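Local coordinates for signal recognition 54 kDa protein (Pyrococcus furiosus, PDB 3DM5), which is the 54 kDa protein of the signal recognition particle, built from a helical bundle, a P-loop nucleotide-binding domain and a signal peptide binding domain, at residues A[3-14]-A[289-297]; A[327-335]-A[379-390]. All coordinates share one frame; numbering follows the deposited sequence.

From the N terminus, helix 5-19 opens the helical bundle, and the chain then runs through the bundle and the P-loop domain before helix 286-293 brings it back. Interaction 1 closes this long loop of 274 residues and ties the bundle to the end of the P-loop domain. Helices 299-310 and 313-324 then lead on to the signal peptide binding domain. There interaction 2 closes a shorter loop of 43 residues, which includes the unmodelled stretch 346-364. The two loops neither nest nor cross but follow in series, with their centres about 42 Å apart. Both contacts also touch a second copy of the protein.

Interaction 1: residues A[3-14]-A[289-297]; sequences LDNLGKALANTL and FVSRLLGLG
Gly7 and Ala11 of helix 5-14 lie against Leu293 and Leu294 at the end of helix 289-293, where the helices pass at 77° with their axes 9.8 Å apart at closest approach. Glycine and alanine suit these two places because they let the backbones come near: the CA atoms of Ala11 and Leu294 are 4.4 Å apart. Leu293 and Leu294 use both methyl branches. With CG of Leu293 anti to its backbone N (chi1 -167°), its CD1 is laid on the bare backbone of Gly7, 3.6 Å from Gly7 CA, while CD2 turns to Leu10 CD1 at 3.7 Å. Leu294 is divided in the same way, CD2 against the CB of Leu10 and CD1 meeting Leu14 CD1 at 4.0 Å. At the far end, Leu3 crosses Phe289 at about a right angle and puts its CD2 at the ring edge, in the ring plane, beside CZ. Gly295 has a positive phi, 75°, and its amide and that of Leu296 bond back into the last turn, a Schellman motif after the last turn of the helix, with the Gly295 amide near the methyl of Ala11.

The seam has further cover from both domains. Leu83 and Val79 of helix 71-86 pack on Leu294 and Leu14 respectively, and Leu259 of helix 255-263 touches both Leu3 and Phe289. This is the interface between the helical bundle and the P-loop domain, which in SRP GTPases pack into a single NG unit; the side chain of Leu3 is about 11 Å from a bound GDP. No polar bond joins the two segments: side chain meets side chain through apolar groups, and the Ala11 methyl rests on the carbonyl oxygen of Leu294. The contact therefore depends on the fit of leucine methyls, a phenyl edge and small residues rather than on directional bonds.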
ATOM      1  N   LEU A   3      -1.000  16.318   4.270  1.00 61.49           N
ATOM      2  CA  LEU A   3       0.377  15.860   4.114  1.00 63.03           C
ATOM      3  C   LEU A   3       0.568  14.451   4.649  1.00 69.40           C
ATOM      4  O   LEU A   3       1.317  13.662   4.069  1.00 69.17           O
ATOM      5  CB  LEU A   3       1.358  16.854   4.728  1.00 58.49           C
ATOM      6  CG  LEU A   3       1.774  17.973   3.774  1.00 48.78           C
ATOM      7  CD1 LEU A   3       0.588  18.543   3.016  1.00 44.20           C
ATOM      8  CD2 LEU A   3       2.505  19.067   4.530  1.00 49.78           C
ATOM      9  N   ASP A   4      -0.105  14.165   5.764  1.00 73.18           N
ATOM     10  CA  ASP A   4      -0.516  12.805   6.153  1.00 67.05           C
ATOM     11  C   ASP A   4       0.596  11.757   6.153  1.00 71.73           C
ATOM     12  O   ASP A   4       1.271  11.547   7.164  1.00 73.77           O
ATOM     13  CB  ASP A   4      -1.688  12.341   5.276  1.00 75.42           C
ATOM     14  CG  ASP A   4      -1.423  12.532   3.775  1.00 79.58           C
ATOM     15  OD1 ASP A   4      -0.726  11.689   3.161  1.00 77.54           O
ATOM     16  OD2 ASP A   4      -1.922  13.526   3.204  1.00 72.65           O
ATOM     17  N   ASN A   5       0.763  11.084   5.022  1.00 59.04           N
ATOM     18  CA  ASN A   5       1.869  10.158   4.840  1.00 61.56           C
ATOM     19  C   ASN A   5       3.230  10.820   5.081  1.00 56.08           C
ATOM     20  O   ASN A   5       4.118  10.213   5.675  1.00 47.96           O
ATOM     21  CB  ASN A   5       1.817   9.566   3.430  1.00 67.73           C
ATOM     22  CG  ASN A   5       0.684   8.572   3.253  1.00 86.20           C
ATOM     23  OD1 ASN A   5       0.191   7.973   4.224  1.00 79.77           O
ATOM     24  ND2 ASN A   5       0.265   8.381   2.003  1.00 77.27           N
ATOM     25  N   LEU A   6       3.389  12.063   4.616  1.00 49.77           N
ATOM     26  CA  LEU A   6       4.656  12.768   4.763  1.00 48.77           C
ATOM     27  C   LEU A   6       4.960  12.979   6.247  1.00 48.71           C
ATOM     28  O   LEU A   6       6.085  12.789   6.702  1.00 47.41           O
ATOM     29  CB  LEU A   6       4.650  14.095   3.991  1.00 41.88           C
ATOM     30  CG  LEU A   6       5.925  14.949   4.018  1.00 42.62           C
ATOM     31  CD1 LEU A   6       7.122  14.219   3.472  1.00 39.73           C
ATOM     32  CD2 LEU A   6       5.729  16.257   3.259  1.00 43.89           C
ATOM     33  N   GLY A   7       3.934  13.343   7.000  1.00 45.62           N
ATOM     34  CA  GLY A   7       4.052  13.456   8.438  1.00 44.83           C
ATOM     35  C   GLY A   7       4.614  12.207   9.084  1.00 56.83           C
ATOM     36  O   GLY A   7       5.651  12.261   9.743  1.00 55.81           O
ATOM     37  N   LYS A   8       3.933  11.080   8.899  1.00 56.37           N
ATOM     38  CA  LYS A   8       4.386   9.817   9.471  1.00 48.46           C
ATOM     39  C   LYS A   8       5.811   9.515   9.077  1.00 52.02           C
ATOM     40  O   LYS A   8       6.603   9.111   9.906  1.00 57.71           O
ATOM     41  CB  LYS A   8       3.509   8.652   9.025  1.00 57.59           C
ATOM     42  CG  LYS A   8       2.192   8.495   9.752  1.00 68.22           C
ATOM     43  CD  LYS A   8       1.383   7.375   9.107  1.00 85.69           C
ATOM     44  CE  LYS A   8       2.324   6.338   8.483  1.00 92.27           C
ATOM     45  NZ  LYS A   8       1.694   5.004   8.263  1.00 95.42           N
ATOM     46  N   ALA A   9       6.138   9.697   7.807  1.00 46.07           N
ATOM     47  CA  ALA A   9       7.473   9.372   7.339  1.00 45.71           C
ATOM     48  C   ALA A   9       8.545  10.276   7.963  1.00 51.40           C
ATOM     49  O   ALA A   9       9.632   9.812   8.344  1.00 47.58           O
ATOM     50  CB  ALA A   9       7.527   9.426   5.822  1.00 45.69           C
ATOM     51  N   LEU A  10       8.258  11.568   8.070  1.00 45.26           N
ATOM     52  CA  LEU A  10       9.236  12.461   8.680  1.00 56.74           C
ATOM     53  C   LEU A  10       9.432  12.148  10.176  1.00 50.79           C
ATOM     54  O   LEU A  10      10.552  11.967  10.656  1.00 43.18           O
ATOM     55  CB  LEU A  10       8.867  13.919   8.421  1.00 46.31           C
ATOM     56  CG  LEU A  10       8.997  14.289   6.938  1.00 45.87           C
ATOM     57  CD1 LEU A  10       8.136  15.499   6.603  1.00 43.43           C
ATOM     58  CD2 LEU A  10      10.468  14.494   6.496  1.00 41.41           C
ATOM     59  N   ALA A  11       8.332  12.048  10.904  1.00 48.38           N
ATOM     60  CA  ALA A  11       8.381  11.690  12.315  1.00 51.57           C
ATOM     61  C   ALA A  11       9.181  10.409  12.588  1.00 54.49           C
ATOM     62  O   ALA A  11       9.839  10.290  13.622  1.00 53.82           O
ATOM     63  CB  ALA A  11       6.972  11.561  12.854  1.00 46.07           C
ATOM     64  N   ASN A  12       9.121   9.449  11.668  1.00 47.62           N
ATOM     65  CA  ASN A  12       9.784   8.168  11.883  1.00 51.30           C
ATOM     66  C   ASN A  12      11.295   8.257  11.803  1.00 57.02           C
ATOM     67  O   ASN A  12      12.012   7.514  12.473  1.00 61.15           O
ATOM     68  CB  ASN A  12       9.257   7.107  10.919  1.00 48.54           C
ATOM     69  CG  ASN A  12       7.878   6.615  11.306  1.00 60.02           C
ATOM     70  OD1 ASN A  12       7.414   6.837  12.429  1.00 55.06           O
ATOM     71  ND2 ASN A  12       7.209   5.953  10.374  1.00 54.12           N
ATOM     72  N   THR A  13      11.785   9.175  10.985  1.00 50.49           N
ATOM     73  CA  THR A  13      13.217   9.364  10.879  1.00 52.91           C
ATOM     74  C   THR A  13      13.705   9.963  12.185  1.00 56.09           C
ATOM     75  O   THR A  13      14.814   9.687  12.610  1.00 63.74           O
ATOM     76  CB  THR A  13      13.581  10.280   9.705  1.00 53.60           C
ATOM     77  OG1 THR A  13      13.321  11.646  10.062  1.00 48.31           O
ATOM     78  CG2 THR A  13      12.770   9.898   8.473  1.00 46.02           C
ATOM     79  N   LEU A  14      12.863  10.769  12.827  1.00 58.03           N
ATOM     80  CA  LEU A  14      13.226  11.398  14.095  1.00 54.61           C
ATOM     81  C   LEU A  14      13.145  10.395  15.244  1.00 58.99           C
ATOM     82  O   LEU A  14      13.992  10.414  16.140  1.00 58.37           O
ATOM     83  CB  LEU A  14      12.367  12.643  14.381  1.00 44.51           C
ATOM     84  CG  LEU A  14      12.647  13.857  13.489  1.00 47.39           C
ATOM     85  CD1 LEU A  14      12.013  15.086  14.066  1.00 46.20           C
ATOM     86  CD2 LEU A  14      14.146  14.070  13.314  1.00 44.57           C
ATOM     87  N   PHE A 289       3.221  24.322  12.299  1.00 45.43           N
ATOM     88  CA  PHE A 289       2.829  23.335  11.311  1.00 47.10           C
ATOM     89  C   PHE A 289       3.892  22.233  11.225  1.00 46.42           C
ATOM     90  O   PHE A 289       3.579  21.053  11.326  1.00 39.54           O
ATOM     91  CB  PHE A 289       2.607  24.025   9.979  1.00 40.16           C
ATOM     92  CG  PHE A 289       2.280  23.099   8.844  1.00 43.75           C
ATOM     93  CD1 PHE A 289       0.962  22.800   8.543  1.00 39.43           C
ATOM     94  CD2 PHE A 289       3.294  22.579   8.032  1.00 36.45           C
ATOM     95  CE1 PHE A 289       0.650  21.969   7.481  1.00 38.08           C
ATOM     96  CE2 PHE A 289       2.992  21.758   6.972  1.00 34.61           C
ATOM     97  CZ  PHE A 289       1.657  21.451   6.695  1.00 36.58           C
ATOM     98  N   VAL A 290       5.149  22.622  11.064  1.00 39.44           N
ATOM     99  CA  VAL A 290       6.228  21.649  10.959  1.00 42.14           C
ATOM    100  C   VAL A 290       6.343  20.843  12.245  1.00 48.11           C
ATOM    101  O   VAL A 290       6.769  19.691  12.237  1.00 48.03           O
ATOM    102  CB  VAL A 290       7.564  22.335  10.666  1.00 31.30           C
ATOM    103  CG1 VAL A 290       8.724  21.425  11.002  1.00 37.95           C
ATOM    104  CG2 VAL A 290       7.616  22.722   9.229  1.00 40.49           C
ATOM    105  N   SER A 291       5.951  21.451  13.353  1.00 47.49           N
ATOM    106  CA  SER A 291       5.933  20.758  14.629  1.00 42.89           C
ATOM    107  C   SER A 291       4.850  19.668  14.710  1.00 47.71           C
ATOM    108  O   SER A 291       5.129  18.585  15.212  1.00 46.14           O
ATOM    109  CB  SER A 291       5.802  21.764  15.779  1.00 43.16           C
ATOM    110  OG  SER A 291       5.828  21.121  17.037  1.00 46.56           O
ATOM    111  N   ARG A 292       3.627  19.937  14.239  1.00 45.95           N
ATOM    112  CA  ARG A 292       2.606  18.872  14.148  1.00 48.21           C
ATOM    113  C   ARG A 292       3.041  17.818  13.129  1.00 52.25           C
ATOM    114  O   ARG A 292       2.928  16.616  13.368  1.00 52.69           O
ATOM    115  CB  ARG A 292       1.235  19.406  13.739  1.00 52.69           C
ATOM    116  CG  ARG A 292       0.904  20.761  14.288  1.00 65.63           C
ATOM    117  CD  ARG A 292       0.258  20.682  15.655  1.00 86.02           C
ATOM    118  NE  ARG A 292      -1.178  20.437  15.565  1.00 97.97           N
ATOM    119  CZ  ARG A 292      -2.053  20.785  16.505  1.00105.17           C
ATOM    120  NH1 ARG A 292      -1.633  21.399  17.608  1.00 98.13           N
ATOM    121  NH2 ARG A 292      -3.350  20.527  16.346  1.00 98.72           N
ATOM    122  N   LEU A 293       3.537  18.287  11.988  1.00 47.43           N
ATOM    123  CA  LEU A 293       4.062  17.408  10.964  1.00 53.13           C
ATOM    124  C   LEU A 293       4.988  16.361  11.587  1.00 58.25           C
ATOM    125  O   LEU A 293       4.714  15.167  11.475  1.00 59.13           O
ATOM    126  CB  LEU A 293       4.779  18.208   9.865  1.00 47.89           C
ATOM    127  CG  LEU A 293       5.127  17.469   8.568  1.00 49.13           C
ATOM    128  CD1 LEU A 293       3.874  17.029   7.824  1.00 43.01           C
ATOM    129  CD2 LEU A 293       5.992  18.350   7.676  1.00 40.42           C
ATOM    130  N   LEU A 294       6.049  16.804  12.268  1.00 51.86           N
ATOM    131  CA  LEU A 294       7.068  15.886  12.806  1.00 54.76           C
ATOM    132  C   LEU A 294       6.675  15.125  14.086  1.00 52.25           C
ATOM    133  O   LEU A 294       7.449  14.329  14.611  1.00 55.41           O
ATOM    134  CB  LEU A 294       8.376  16.626  13.045  1.00 48.05           C
ATOM    135  CG  LEU A 294       8.938  17.294  11.796  1.00 54.50           C
ATOM    136  CD1 LEU A 294      10.146  18.087  12.167  1.00 40.11           C
ATOM    137  CD2 LEU A 294       9.286  16.249  10.773  1.00 51.80           C
ATOM    138  N   GLY A 295       5.473  15.373  14.583  1.00 47.53           N
ATOM    139  CA  GLY A 295       4.984  14.661  15.746  1.00 56.49           C
ATOM    140  C   GLY A 295       5.608  15.103  17.056  1.00 60.33           C
ATOM    141  O   GLY A 295       5.624  14.343  18.026  1.00 55.44           O
ATOM    142  N   LEU A 296       6.106  16.337  17.079  1.00 56.07           N
ATOM    143  CA  LEU A 296       6.783  16.897  18.238  1.00 47.73           C
ATOM    144  C   LEU A 296       5.796  17.322  19.296  1.00 55.26           C
ATOM    145  O   LEU A 296       4.668  17.706  18.982  1.00 54.99           O
ATOM    146  CB  LEU A 296       7.620  18.108  17.829  1.00 47.39           C
ATOM    147  CG  LEU A 296       8.691  17.760  16.803  1.00 46.77           C
ATOM    148  CD1 LEU A 296       9.536  18.952  16.406  1.00 39.86           C
ATOM    149  CD2 LEU A 296       9.543  16.663  17.368  1.00 48.23           C
ATOM    150  N   GLY A 297       6.230  17.244  20.553  1.00 54.37           N
ATOM    151  CA  GLY A 297       5.456  17.741  21.675  1.00 45.56           C
ATOM    152  C   GLY A 297       4.156  17.003  21.895  1.00 56.34           C
ATOM    153  O   GLY A 297       3.189  17.565  22.422  1.00 62.96           O
TER

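Interaction 2: residues A[327-335]-A[379-390]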
ATOM      1  N   LYS A 327      -2.160 -20.150  40.697  1.00 91.25           N
ATOM      2  CA  LYS A 327      -1.790 -20.377  39.305  1.00 84.10           C
ATOM      3  C   LYS A 327      -0.872 -19.249  38.818  1.00 82.34           C
ATOM      4  O   LYS A 327      -1.234 -18.456  37.951  1.00 92.65           O
ATOM      5  CB  LYS A 327      -3.044 -20.475  38.434  1.00 77.19           C
ATOM      6  N   PHE A 328       0.318 -19.190  39.398  1.00 72.42           N
ATOM      7  CA  PHE A 328       1.301 -18.160  39.107  1.00 66.73           C
ATOM      8  C   PHE A 328       2.565 -18.895  38.678  1.00 71.04           C
ATOM      9  O   PHE A 328       2.945 -19.893  39.294  1.00 71.94           O
ATOM     10  CB  PHE A 328       1.508 -17.303  40.362  1.00 69.76           C
ATOM     11  CG  PHE A 328       2.717 -16.402  40.327  1.00 61.90           C
ATOM     12  CD1 PHE A 328       2.622 -15.114  39.831  1.00 62.64           C
ATOM     13  CD2 PHE A 328       3.929 -16.818  40.858  1.00 59.04           C
ATOM     14  CE1 PHE A 328       3.723 -14.260  39.818  1.00 61.96           C
ATOM     15  CE2 PHE A 328       5.032 -15.973  40.850  1.00 65.78           C
ATOM     16  CZ  PHE A 328       4.926 -14.686  40.327  1.00 61.85           C
ATOM     17  N   THR A 329       3.192 -18.436  37.598  1.00 66.24           N
ATOM     18  CA  THR A 329       4.296 -19.177  36.999  1.00 59.28           C
ATOM     19  C   THR A 329       5.551 -18.346  36.885  1.00 61.84           C
ATOM     20  O   THR A 329       5.549 -17.134  37.134  1.00 57.23           O
ATOM     21  CB  THR A 329       3.960 -19.671  35.577  1.00 65.96           C
ATOM     22  OG1 THR A 329       4.043 -18.572  34.660  1.00 62.01           O
ATOM     23  CG2 THR A 329       2.561 -20.291  35.517  1.00 58.00           C
ATOM     24  N   LEU A 330       6.626 -19.021  36.488  1.00 62.51           N
ATOM     25  CA  LEU A 330       7.911 -18.378  36.265  1.00 66.75           C
ATOM     26  C   LEU A 330       7.820 -17.380  35.130  1.00 66.72           C
ATOM     27  O   LEU A 330       8.608 -16.441  35.054  1.00 68.43           O
ATOM     28  CB  LEU A 330       8.976 -19.428  35.960  1.00 64.80           C
ATOM     29  CG  LEU A 330       9.719 -19.938  37.192  1.00 66.12           C
ATOM     30  CD1 LEU A 330       9.940 -21.432  37.099  1.00 71.73           C
ATOM     31  CD2 LEU A 330      11.032 -19.198  37.321  1.00 68.58           C
ATOM     32  N   LYS A 331       6.852 -17.593  34.248  1.00 69.54           N
ATOM     33  CA  LYS A 331       6.611 -16.672  33.150  1.00 68.88           C
ATOM     34  C   LYS A 331       5.967 -15.403  33.702  1.00 69.23           C
ATOM     35  O   LYS A 331       6.382 -14.292  33.379  1.00 67.88           O
ATOM     36  CB  LYS A 331       5.701 -17.318  32.108  1.00 67.22           C
ATOM     37  CG  LYS A 331       6.127 -17.073  30.670  1.00 71.66           C
ATOM     38  CD  LYS A 331       6.833 -18.282  30.067  1.00 68.63           C
ATOM     39  CE  LYS A 331       5.857 -19.171  29.305  1.00 63.01           C
ATOM     40  NZ  LYS A 331       5.652 -18.712  27.903  1.00 55.82           N
ATOM     41  N   ASP A 332       4.951 -15.583  34.543  1.00 64.33           N
ATOM     42  CA  ASP A 332       4.315 -14.469  35.245  1.00 64.13           C
ATOM     43  C   ASP A 332       5.311 -13.605  36.039  1.00 70.40           C
ATOM     44  O   ASP A 332       5.218 -12.378  36.026  1.00 67.32           O
ATOM     45  CB  ASP A 332       3.226 -14.993  36.171  1.00 64.84           C
ATOM     46  CG  ASP A 332       2.056 -15.587  35.416  1.00 74.02           C
ATOM     47  OD1 ASP A 332       1.547 -16.654  35.826  1.00 77.09           O
ATOM     48  OD2 ASP A 332       1.641 -14.984  34.404  1.00 81.13           O
ATOM     49  N   MET A 333       6.256 -14.247  36.725  1.00 67.70           N
ATOM     50  CA  MET A 333       7.295 -13.541  37.472  1.00 68.24           C
ATOM     51  C   MET A 333       8.292 -12.850  36.534  1.00 77.23           C
ATOM     52  O   MET A 333       8.564 -11.655  36.669  1.00 80.81           O
ATOM     53  CB  MET A 333       8.029 -14.502  38.410  1.00 73.04           C
ATOM     54  CG  MET A 333       8.996 -13.816  39.368  1.00 77.73           C
ATOM     55  SD  MET A 333      10.295 -14.901  40.009  1.00 77.93           S
ATOM     56  CE  MET A 333      11.363 -15.032  38.580  1.00 85.31           C
ATOM     57  N   TYR A 334       8.835 -13.619  35.593  1.00 78.51           N
ATOM     58  CA  TYR A 334       9.684 -13.097  34.518  1.00 85.89           C
ATOM     59  C   TYR A 334       9.172 -11.757  34.026  1.00 86.28           C
ATOM     60  O   TYR A 334       9.955 -10.850  33.764  1.00 89.96           O
ATOM     61  CB  TYR A 334       9.697 -14.089  33.349  1.00 90.82           C
ATOM     62  CG  TYR A 334      10.717 -13.819  32.254  1.00 94.90           C
ATOM     63  CD1 TYR A 334      11.678 -14.773  31.924  1.00 93.98           C
ATOM     64  CD2 TYR A 334      10.706 -12.632  31.534  1.00101.86           C
ATOM     65  CE1 TYR A 334      12.605 -14.548  30.918  1.00 91.38           C
ATOM     66  CE2 TYR A 334      11.633 -12.398  30.524  1.00113.68           C
ATOM     67  CZ  TYR A 334      12.579 -13.361  30.222  1.00100.91           C
ATOM     68  OH  TYR A 334      13.501 -13.139  29.225  1.00 94.72           O
ATOM     69  N   ALA A 335       7.851 -11.656  33.900  1.00 80.24           N
ATOM     70  CA  ALA A 335       7.186 -10.457  33.401  1.00 77.20           C
ATOM     71  C   ALA A 335       7.057  -9.369  34.468  1.00 87.34           C
ATOM     72  O   ALA A 335       7.394  -8.214  34.223  1.00 94.85           O
ATOM     73  CB  ALA A 335       5.822 -10.812  32.837  1.00 69.97           C
ATOM     74  N   MET A 379      16.378 -17.992  33.537  1.00 68.23           N
ATOM     75  CA  MET A 379      15.117 -18.447  32.963  1.00 68.14           C
ATOM     76  C   MET A 379      15.230 -18.744  31.463  1.00 63.48           C
ATOM     77  O   MET A 379      14.526 -19.597  30.945  1.00 65.10           O
ATOM     78  CB  MET A 379      14.005 -17.432  33.243  1.00 65.98           C
ATOM     79  CG  MET A 379      13.510 -17.468  34.676  1.00 72.63           C
ATOM     80  SD  MET A 379      12.212 -16.277  35.069  1.00 82.16           S
ATOM     81  CE  MET A 379      13.081 -14.738  34.770  1.00 78.73           C
ATOM     82  N   ASP A 380      16.124 -18.043  30.773  1.00 59.55           N
ATOM     83  CA  ASP A 380      16.380 -18.294  29.362  1.00 55.38           C
ATOM     84  C   ASP A 380      17.059 -19.639  29.165  1.00 59.79           C
ATOM     85  O   ASP A 380      17.328 -20.060  28.035  1.00 58.28           O
ATOM     86  CB  ASP A 380      17.277 -17.207  28.777  1.00 56.31           C
ATOM     87  CG  ASP A 380      16.584 -15.858  28.687  1.00 74.78           C
ATOM     88  OD1 ASP A 380      15.368 -15.788  28.965  1.00 73.76           O
ATOM     89  OD2 ASP A 380      17.265 -14.870  28.334  1.00 76.20           O
ATOM     90  N   SER A 381      17.365 -20.301  30.271  1.00 59.62           N
ATOM     91  CA  SER A 381      17.968 -21.614  30.201  1.00 60.67           C
ATOM     92  C   SER A 381      16.975 -22.660  30.689  1.00 56.87           C
ATOM     93  O   SER A 381      17.269 -23.859  30.732  1.00 52.95           O
ATOM     94  CB  SER A 381      19.250 -21.671  31.016  1.00 62.80           C
ATOM     95  OG  SER A 381      19.792 -22.976  30.951  1.00 65.83           O
ATOM     96  N   MET A 382      15.794 -22.190  31.062  1.00 53.98           N
ATOM     97  CA  MET A 382      14.734 -23.095  31.445  1.00 57.81           C
ATOM     98  C   MET A 382      13.884 -23.431  30.215  1.00 61.60           C
ATOM     99  O   MET A 382      13.874 -22.690  29.218  1.00 48.91           O
ATOM    100  CB  MET A 382      13.879 -22.490  32.561  1.00 55.74           C
ATOM    101  CG  MET A 382      14.655 -22.113  33.833  1.00 54.56           C
ATOM    102  SD  MET A 382      13.570 -21.603  35.190  1.00 63.84           S
ATOM    103  CE  MET A 382      14.733 -21.593  36.542  1.00 77.31           C
ATOM    104  N   THR A 383      13.187 -24.559  30.286  1.00 53.44           N
ATOM    105  CA  THR A 383      12.303 -24.957  29.212  1.00 46.71           C
ATOM    106  C   THR A 383      10.920 -24.401  29.484  1.00 52.48           C
ATOM    107  O   THR A 383      10.666 -23.838  30.551  1.00 55.13           O
ATOM    108  CB  THR A 383      12.220 -26.485  29.065  1.00 50.44           C
ATOM    109  OG1 THR A 383      11.635 -27.069  30.244  1.00 46.92           O
ATOM    110  CG2 THR A 383      13.601 -27.049  28.837  1.00 54.23           C
ATOM    111  N   GLU A 384      10.034 -24.560  28.511  1.00 50.26           N
ATOM    112  CA  GLU A 384       8.671 -24.063  28.617  1.00 53.61           C
ATOM    113  C   GLU A 384       7.989 -24.734  29.789  1.00 53.79           C
ATOM    114  O   GLU A 384       7.408 -24.067  30.641  1.00 55.76           O
ATOM    115  CB  GLU A 384       7.897 -24.333  27.311  1.00 43.26           C
ATOM    116  CG  GLU A 384       6.826 -23.322  26.992  1.00 54.75           C
ATOM    117  CD  GLU A 384       7.337 -21.878  26.905  1.00 54.26           C
ATOM    118  OE1 GLU A 384       8.552 -21.645  26.706  1.00 48.00           O
ATOM    119  OE2 GLU A 384       6.496 -20.965  27.030  1.00 55.81           O
ATOM    120  N   GLU A 385       8.084 -26.060  29.835  1.00 49.56           N
ATOM    121  CA  GLU A 385       7.381 -26.837  30.857  1.00 60.99           C
ATOM    122  C   GLU A 385       7.839 -26.455  32.258  1.00 60.10           C
ATOM    123  O   GLU A 385       7.056 -26.506  33.201  1.00 53.72           O
ATOM    124  CB  GLU A 385       7.589 -28.333  30.644  1.00 54.39           C
ATOM    125  CG  GLU A 385       9.022 -28.765  30.846  1.00 58.17           C
ATOM    126  CD  GLU A 385       9.187 -30.264  30.792  1.00 63.61           C
ATOM    127  OE1 GLU A 385       8.216 -30.978  31.155  1.00 53.38           O
ATOM    128  OE2 GLU A 385      10.293 -30.709  30.388  1.00 58.30           O
ATOM    129  N   GLU A 386       9.110 -26.090  32.383  1.00 49.65           N
ATOM    130  CA  GLU A 386       9.659 -25.581  33.641  1.00 58.98           C
ATOM    131  C   GLU A 386       9.110 -24.202  33.984  1.00 57.61           C
ATOM    132  O   GLU A 386       8.657 -23.976  35.095  1.00 59.62           O
ATOM    133  CB  GLU A 386      11.197 -25.557  33.611  1.00 47.22           C
ATOM    134  CG  GLU A 386      11.819 -26.950  33.554  1.00 45.92           C
ATOM    135  CD  GLU A 386      13.316 -26.917  33.275  1.00 60.05           C
ATOM    136  OE1 GLU A 386      13.801 -25.882  32.769  1.00 53.95           O
ATOM    137  OE2 GLU A 386      14.009 -27.926  33.556  1.00 55.17           O
ATOM    138  N   LEU A 387       9.149 -23.280  33.027  1.00 57.17           N
ATOM    139  CA  LEU A 387       8.588 -21.951  33.251  1.00 58.21           C
ATOM    140  C   LEU A 387       7.101 -22.021  33.610  1.00 60.45           C
ATOM    141  O   LEU A 387       6.594 -21.201  34.379  1.00 61.08           O
ATOM    142  CB  LEU A 387       8.824 -21.046  32.039  1.00 53.91           C
ATOM    143  CG  LEU A 387      10.290 -20.813  31.683  1.00 55.79           C
ATOM    144  CD1 LEU A 387      10.382 -20.113  30.353  1.00 51.80           C
ATOM    145  CD2 LEU A 387      10.979 -20.004  32.751  1.00 57.92           C
ATOM    146  N   LEU A 388       6.406 -23.014  33.077  1.00 55.68           N
ATOM    147  CA  LEU A 388       4.962 -23.080  33.277  1.00 65.90           C
ATOM    148  C   LEU A 388       4.577 -23.882  34.520  1.00 66.16           C
ATOM    149  O   LEU A 388       3.511 -23.673  35.097  1.00 60.61           O
ATOM    150  CB  LEU A 388       4.259 -23.607  32.018  1.00 62.20           C
ATOM    151  CG  LEU A 388       4.426 -22.679  30.809  1.00 58.08           C
ATOM    152  CD1 LEU A 388       3.780 -23.234  29.548  1.00 48.76           C
ATOM    153  CD2 LEU A 388       3.860 -21.313  31.144  1.00 54.98           C
ATOM    154  N   ASN A 389       5.458 -24.789  34.930  1.00 68.34           N
ATOM    155  CA  ASN A 389       5.260 -25.597  36.136  1.00 73.92           C
ATOM    156  C   ASN A 389       6.575 -25.696  36.884  1.00 70.61           C
ATOM    157  O   ASN A 389       7.322 -26.652  36.697  1.00 65.46           O
ATOM    158  CB  ASN A 389       4.790 -27.007  35.774  1.00 73.94           C
ATOM    159  CG  ASN A 389       3.743 -27.007  34.685  1.00 85.51           C
ATOM    160  OD1 ASN A 389       2.576 -26.703  34.934  1.00 91.39           O
ATOM    161  ND2 ASN A 389       4.156 -27.338  33.458  1.00 79.12           N
ATOM    162  N   PRO A 390       6.878 -24.689  37.710  1.00 69.60           N
ATOM    163  CA  PRO A 390       8.147 -24.659  38.443  1.00 69.80           C
ATOM    164  C   PRO A 390       8.265 -25.849  39.400  1.00 70.80           C
ATOM    165  O   PRO A 390       9.345 -26.429  39.527  1.00 67.23           O
ATOM    166  CB  PRO A 390       8.073 -23.332  39.206  1.00 71.32           C
ATOM    167  CG  PRO A 390       7.096 -22.505  38.438  1.00 64.27           C
ATOM    168  CD  PRO A 390       6.076 -23.477  37.945  1.00 67.31           C
TER
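The Tyr334 ring takes Asp380 at its edge and Met379 obliquely: Asp380 OD1 lies near the ring plane, and Met379 SD is 4.7 Å from the centroid, 67° off the ring normal. This Met-aromatic contact belongs to the helical signal peptide binding domain, where helix 330-335 passes the short helix 384-388 at 78°. Tyr334 OH donates to the syn lone pair of Asp380 OD1 at 3.3 Å, while the other carboxylate oxygen of Asp380 is paired with Lys376. Flexible and unbranched, Met379 also reaches Leu330, with SD 3.9 Å from Leu330 CD2.

Leucine suits position 330 because its branches part: CD1 goes to the Pro390 ring and CD2 to Met379, with Met382 SD near both. Leu415 of helix 409-427 adds to this buried cluster. Each helix start has its own capping box, Thr329 with Asp332 and Thr383 with Glu386; in the first, Asp332 N donates to Thr329 OG1 at 3.1 Å. Lys331, bent at chi2, chi3 and chi4, lays its CD against Leu387 CB and its CE 3.5 Å from Leu388 CD2, so its long aliphatic stem serves the packing and its tip the charge. That ammonium also meets Asp285 of the second subunit; within the contact, Lys331 NZ makes a 2.6 Å salt bridge to Glu384 OE2, approached nearly along its C-O axis.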